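Local coordinates for 6-phosphogluconate dehydrogenase, NAD-binding (Mycolicibacterium smegmatis MC2 155, PDB 6SMT) that reduces imines with S-enantioselectivity as an NADPH-dependent imine reductase, its dinucleotide-binding domain joined to a helical dimerising domain, at the interface of chains A and B. Sequence-based numbering; all coordinates share one arbitrary frame. Chains: chain A/B, 6-phosphogluconate dehydrogenase, NAD-binding.

Contact 1: the interface of chains A and B. Residues chain A 190, 194, 204-205, 208; chain B 222, 225-226, 229-230.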
loop_
_atom_site.group_PDB
_atom_site.type_symbol
_atom_site.label_atom_id
_atom_site.label_comp_id
_atom_site.label_asym_id
_atom_site.label_seq_id
_atom_site.Cartn_x
_atom_site.Cartn_y
_atom_site.Cartn_z
ATOM N N PHE A 190 -4.481 1.041 5.181
ATOM C CA PHE A 190 -3.866 0.999 6.511
ATOM C C PHE A 190 -4.776 1.536 7.587
ATOM O O PHE A 190 -4.953 0.963 8.624
ATOM C CB PHE A 190 -2.550 1.784 6.481
ATOM C CG PHE A 190 -1.835 1.757 7.808
ATOM C CD1 PHE A 190 -1.252 0.624 8.282
ATOM C CD2 PHE A 190 -1.783 2.906 8.588
ATOM C CE1 PHE A 190 -0.619 0.579 9.529
ATOM C CE2 PHE A 190 -1.131 2.896 9.792
ATOM C CZ PHE A 190 -0.555 1.736 10.253
ATOM N N LEU A 194 -6.320 -0.659 10.761
ATOM C CA LEU A 194 -6.158 -0.312 12.181
ATOM C C LEU A 194 -7.508 -0.291 12.831
ATOM O O LEU A 194 -7.623 -0.731 13.978
ATOM C CB LEU A 194 -5.530 1.055 12.413
ATOM C CG LEU A 194 -4.077 1.198 12.074
ATOM C CD1 LEU A 194 -3.548 2.586 12.454
ATOM C CD2 LEU A 194 -3.195 0.159 12.700
ATOM N N PRO A 204 -2.877 -0.707 17.665
ATOM C CA PRO A 204 -1.947 -0.428 16.567
ATOM C C PRO A 204 -0.532 -0.804 16.877
ATOM O O PRO A 204 0.141 -1.344 15.986
ATOM C CB PRO A 204 -2.083 1.095 16.373
ATOM C CG PRO A 204 -3.487 1.352 16.761
ATOM C CD PRO A 204 -3.743 0.449 17.944
ATOM N N SER A 205 -0.045 -0.597 18.101
ATOM C CA SER A 205 1.341 -0.992 18.450
ATOM C C SER A 205 1.562 -2.509 18.297
ATOM O O SER A 205 2.721 -2.895 17.959
ATOM C CB SER A 205 1.701 -0.538 19.858
ATOM O OG SER A 205 0.730 -0.932 20.783
ATOM N N MET A 208 1.736 -3.268 14.373
ATOM C CA MET A 208 2.703 -2.575 13.509
ATOM C C MET A 208 3.858 -3.432 13.066
ATOM O O MET A 208 4.210 -3.359 11.911
ATOM C CB MET A 208 3.238 -1.285 14.113
ATOM C CG MET A 208 2.196 -0.242 14.064
ATOM S SD MET A 208 1.646 0.038 12.391
ATOM C CE MET A 208 3.011 0.286 11.442
ATOM N N PHE B 222 3.254 4.984 8.225
ATOM C CA PHE B 222 2.345 4.093 8.959
ATOM C C PHE B 222 2.709 4.108 10.459
ATOM O O PHE B 222 1.838 4.121 11.306
ATOM C CB PHE B 222 2.393 2.689 8.399
ATOM C CG PHE B 222 1.832 2.486 7.010
ATOM C CD1 PHE B 222 1.066 3.439 6.350
ATOM C CD2 PHE B 222 1.915 1.255 6.448
ATOM C CE1 PHE B 222 0.552 3.175 5.090
ATOM C CE2 PHE B 222 1.368 0.981 5.197
ATOM C CZ PHE B 222 0.688 1.934 4.534
ATOM N N VAL B 225 1.231 7.289 11.841
ATOM C CA VAL B 225 -0.243 7.258 11.876
ATOM C C VAL B 225 -0.670 6.337 13.027
ATOM O O VAL B 225 -1.549 6.728 13.795
ATOM C CB VAL B 225 -0.824 6.807 10.531
ATOM C CG1 VAL B 225 -2.261 6.420 10.640
ATOM C CG2 VAL B 225 -0.553 7.821 9.434
ATOM N N ALA B 226 -0.066 5.170 13.214
ATOM C CA ALA B 226 -0.400 4.282 14.334
ATOM C C ALA B 226 -0.189 4.922 15.697
ATOM O O ALA B 226 -1.038 4.812 16.545
ATOM C CB ALA B 226 0.394 3.019 14.231
ATOM N N VAL B 229 -2.911 7.599 16.172
ATOM C CA VAL B 229 -4.199 6.937 16.487
ATOM C C VAL B 229 -4.215 6.460 17.927
ATOM O O VAL B 229 -5.204 6.749 18.665
ATOM C CB VAL B 229 -4.440 5.819 15.483
ATOM C CG1 VAL B 229 -5.585 4.947 15.943
ATOM C CG2 VAL B 229 -4.720 6.330 14.113
ATOM N N GLU B 230 -3.120 5.875 18.400
ATOM C CA GLU B 230 -3.074 5.430 19.817
ATOM C C GLU B 230 -3.121 6.565 20.807
ATOM O O GLU B 230 -3.774 6.397 21.842
ATOM C CB GLU B 230 -1.776 4.693 20.062
ATOM C CG GLU B 230 -2.044 3.255 19.849
ATOM C CD GLU B 230 -0.926 2.267 20.184
ATOM O OE1 GLU B 230 0.237 2.705 20.505
ATOM O OE2 GLU B 230 -1.226 1.100 20.152
#
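A:Phe190 and B:Phe222 meet face to face from different rotamers: A:Phe190 has CG anti to its backbone N (chi1 -178°), whereas B:Phe222 has CG beside its own N and anti to the carbonyl carbon. The side chains slide past each other in opposite directions, rings flat together. The evidence for stacking is a tilt of 3° between planes and 4.1 Å between ring centroids, with CG of each ring over the centre of the other. The tip of the A:Phe190 ring runs on beyond the B:Phe222 ring to its stem, CZ lying 3.6 Å from B:Phe222 CB. A:Leu194 packs its branch carbon CG against the opposite face of the A:Phe190 ring, toward the rim, and the edge is met in plane by A:Met208 SD and by B:Val225 CG1, so the ring is held on both faces and along its rim.

Further along, the methyl of B:Ala226 packs against A:Met208 and A:Pro204. A:Met208, bent at chi2 and chi3, places its thioether sulphur SD 3.7 Å from B:Ala226 CB, and A:Pro204 CB comes within 3.8 Å of the same methyl.

The polar end is formed by B:Glu230, which is poorly ordered, so its details carry less weight. As modelled, its chain is extended beyond CG and passes alongside A:Pro204 in the opposite sense. The carboxylate oxygen OE2 accepts two hydrogen bonds: A:Ser205 OG reaches it at 2.9 Å on the syn lone pair, while A:Ser205 N, also 2.9 Å from B:Glu230 OE2, approaches from 55° above the carboxylate plane.

A:Pro204 and A:Ser205 begin helix 204-231, where a carboxylate would suit the helix dipole. Helices 171-199 and 204-231 of chain A here receive the later part of helix 204-231 of chain B, within the helical C-terminal region.

Contact 2: the interface of chains A and B. Residues chain A 185, 189, 192, 251, 264-265; chain B 180-181, 184-185, 264.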
loop_
_atom_site.group_PDB
_atom_site.type_symbol
_atom_site.label_atom_id
_atom_site.label_comp_id
_atom_site.label_asym_id
_atom_site.label_seq_id
_atom_site.Cartn_x
_atom_site.Cartn_y
_atom_site.Cartn_z
ATOM N N THR A 185 -4.210 5.160 -1.688
ATOM C CA THR A 185 -5.026 3.930 -1.607
ATOM C C THR A 185 -4.447 3.040 -0.505
ATOM O O THR A 185 -5.191 2.480 0.321
ATOM C CB THR A 185 -5.088 3.225 -2.943
ATOM O OG1 THR A 185 -5.646 4.096 -3.947
ATOM C CG2 THR A 185 -5.946 1.995 -2.883
ATOM N N GLY A 189 -6.123 1.813 3.025
ATOM C CA GLY A 189 -6.150 0.444 3.530
ATOM C C GLY A 189 -5.555 0.322 4.910
ATOM O O GLY A 189 -6.122 -0.388 5.781
ATOM N N HIS A 192 -8.010 1.737 7.585
ATOM C CA HIS A 192 -9.112 0.753 7.724
ATOM C C HIS A 192 -8.632 -0.449 8.540
ATOM O O HIS A 192 -9.360 -0.901 9.450
ATOM C CB HIS A 192 -9.592 0.381 6.334
ATOM C CG HIS A 192 -10.775 -0.490 6.305
ATOM N ND1 HIS A 192 -10.636 -1.858 6.394
ATOM C CD2 HIS A 192 -12.098 -0.186 6.255
ATOM C CE1 HIS A 192 -11.890 -2.352 6.421
ATOM N NE2 HIS A 192 -12.808 -1.370 6.383
ATOM N N LEU A 251 -12.765 -10.513 4.403
ATOM C CA LEU A 251 -12.301 -9.205 4.859
ATOM C C LEU A 251 -13.499 -8.242 4.976
ATOM O O LEU A 251 -13.584 -7.520 5.963
ATOM C CB LEU A 251 -11.241 -8.620 3.899
ATOM C CG LEU A 251 -10.045 -9.528 3.586
ATOM C CD1 LEU A 251 -9.043 -8.829 2.682
ATOM C CD2 LEU A 251 -9.362 -9.944 4.835
ATOM N N LEU A 264 -13.477 0.496 0.196
ATOM C CA LEU A 264 -12.338 0.175 -0.669
ATOM C C LEU A 264 -12.323 -1.310 -1.024
ATOM O O LEU A 264 -12.177 -1.647 -2.233
ATOM C CB LEU A 264 -11.009 0.646 -0.043
ATOM C CG LEU A 264 -10.680 2.141 -0.339
ATOM C CD1 LEU A 264 -11.360 3.036 0.616
ATOM C CD2 LEU A 264 -9.190 2.417 -0.281
ATOM N N LEU A 265 -12.501 -2.188 -0.010
ATOM C CA LEU A 265 -12.534 -3.615 -0.343
ATOM C C LEU A 265 -13.730 -3.991 -1.240
ATOM O O LEU A 265 -13.568 -4.887 -2.028
ATOM C CB LEU A 265 -12.553 -4.386 0.962
ATOM C CG LEU A 265 -11.266 -4.375 1.789
ATOM C CD1 LEU A 265 -11.521 -4.810 3.210
ATOM C CD2 LEU A 265 -10.280 -5.240 1.144
ATOM N N LEU B 180 -4.280 -8.599 5.634
ATOM C CA LEU B 180 -4.682 -8.779 4.232
ATOM C C LEU B 180 -5.483 -7.602 3.733
ATOM O O LEU B 180 -5.494 -7.334 2.520
ATOM C CB LEU B 180 -5.558 -10.023 4.176
ATOM C CG LEU B 180 -4.813 -11.331 4.373
ATOM C CD1 LEU B 180 -5.819 -12.493 4.321
ATOM C CD2 LEU B 180 -3.700 -11.581 3.385
ATOM N N ASP B 181 -6.254 -6.956 4.567
ATOM C CA ASP B 181 -6.946 -5.704 4.226
ATOM C C ASP B 181 -5.908 -4.695 3.713
ATOM O O ASP B 181 -6.051 -4.158 2.600
ATOM C CB ASP B 181 -7.694 -5.233 5.445
ATOM C CG ASP B 181 -8.338 -3.921 5.408
ATOM O OD1 ASP B 181 -8.403 -3.319 4.301
ATOM O OD2 ASP B 181 -8.807 -3.503 6.474
ATOM N N TRP B 184 -4.265 -6.244 0.245
ATOM C CA TRP B 184 -5.059 -6.250 -1.004
ATOM C C TRP B 184 -5.473 -4.843 -1.378
ATOM O O TRP B 184 -5.642 -4.584 -2.596
ATOM C CB TRP B 184 -6.250 -7.202 -0.865
ATOM C CG TRP B 184 -5.850 -8.646 -0.897
ATOM C CD1 TRP B 184 -5.963 -9.562 0.130
ATOM C CD2 TRP B 184 -5.176 -9.339 -1.970
ATOM N NE1 TRP B 184 -5.413 -10.750 -0.258
ATOM C CE2 TRP B 184 -4.980 -10.674 -1.550
ATOM C CE3 TRP B 184 -4.809 -8.962 -3.280
ATOM C CZ2 TRP B 184 -4.347 -11.615 -2.349
ATOM C CZ3 TRP B 184 -4.165 -9.916 -4.047
ATOM C CH2 TRP B 184 -3.972 -11.229 -3.611
ATOM N N THR B 185 -5.760 -3.969 -0.402
ATOM C CA THR B 185 -6.102 -2.590 -0.732
ATOM C C THR B 185 -4.937 -1.977 -1.494
ATOM O O THR B 185 -5.115 -1.292 -2.497
ATOM C CB THR B 185 -6.514 -1.819 0.490
ATOM O OG1 THR B 185 -7.633 -2.481 1.139
ATOM C CG2 THR B 185 -6.937 -0.420 0.132
ATOM N N LEU B 264 -11.907 2.806 -5.626
ATOM C CA LEU B 264 -11.198 2.829 -4.353
ATOM C C LEU B 264 -10.970 4.273 -3.919
ATOM O O LEU B 264 -11.226 4.641 -2.763
ATOM C CB LEU B 264 -9.893 2.027 -4.368
ATOM C CG LEU B 264 -10.066 0.517 -4.035
ATOM C CD1 LEU B 264 -10.553 -0.139 -5.249
ATOM C CD2 LEU B 264 -8.828 -0.097 -3.476
#
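A:Leu264 and B:Leu264 face each other at the apolar centre, their side chains crossing obliquely. Each turns its branch carbon toward the other's backbone: B:Leu264 CG lies 3.5 Å from A:Leu264 O, and the reciprocal approach has the same length, as expected close to the two-fold axis. The leucine and threonine side chains cross at about a right angle, CD2 of each leucine touching CG2 of the opposing threonine, with A:Leu264 CD2 3.6 Å from B:Thr185 CG2. In both threonines OG1 sits beside the backbone N (chi1 -57° in B:Thr185), which puts CG2 anti to that N and presents the methyl to the partner. B:Thr185 CG2 also rests 3.6 Å from A:Gly189 CA, where no side chain intervenes and the helix backbone itself forms the surface.

Outward from this core, A:Leu265 crosses B:Asp181 and B:Thr185 at about right angles, with CD1 3.6 Å from the carboxylate oxygen OD1 of B:Asp181. A:Leu251 supplies a second apolar flank: its CD2 touches B:Leu180 CB at 3.9 Å, and its CD1 lies near the indole CD1 of B:Trp184.

At the polar rim, A:His192 ND1 donates to B:Asp181 OD2 over 2.5 Å, a short bond with an angle of 162° at the hydrogen. The acceptor lies within the imidazole plane, but the donor approaches on the syn side of the carboxylate, 20° out of its plane; ring and carboxylate are turned steeply against each other. On the B:Asp181 side, B:Thr185 OG1 donates to the backbone carbonyl B:Asp181 O (2.7 Å), one helical turn earlier, tying its hydroxyl back to its own helix while the methyl faces across.

The patch joins the middle of helix 171-199 of chain B to the middle and later part of the same helix in chain A, with helix 263-280 contributed by both and helix 241-258 by chain A.

The C-alpha centres of contact 1 and contact 2 lie about 15 Å apart, and helix 171-199 of chain A runs through both. A:Thr185, A:Gly189 and A:His192 serve contact 2, while A:Phe190 and A:Leu194 on the same helix serve contact 1. The other elements differ: helix 204-231 completes contact 1, and helices 241-258 and 263-280 enter contact 2. Since two-fold symmetry repeats each patch with the chains exchanged, together they knit the helical regions into an intertwined dimer, consistent with dimers typical of imine reductases. B:Leu180 and B:Trp184 in contact 2 correspond to positions lining the pocket of (2S)-2-ethylhexan-1-ol, possibly a purification or crystallisation additive.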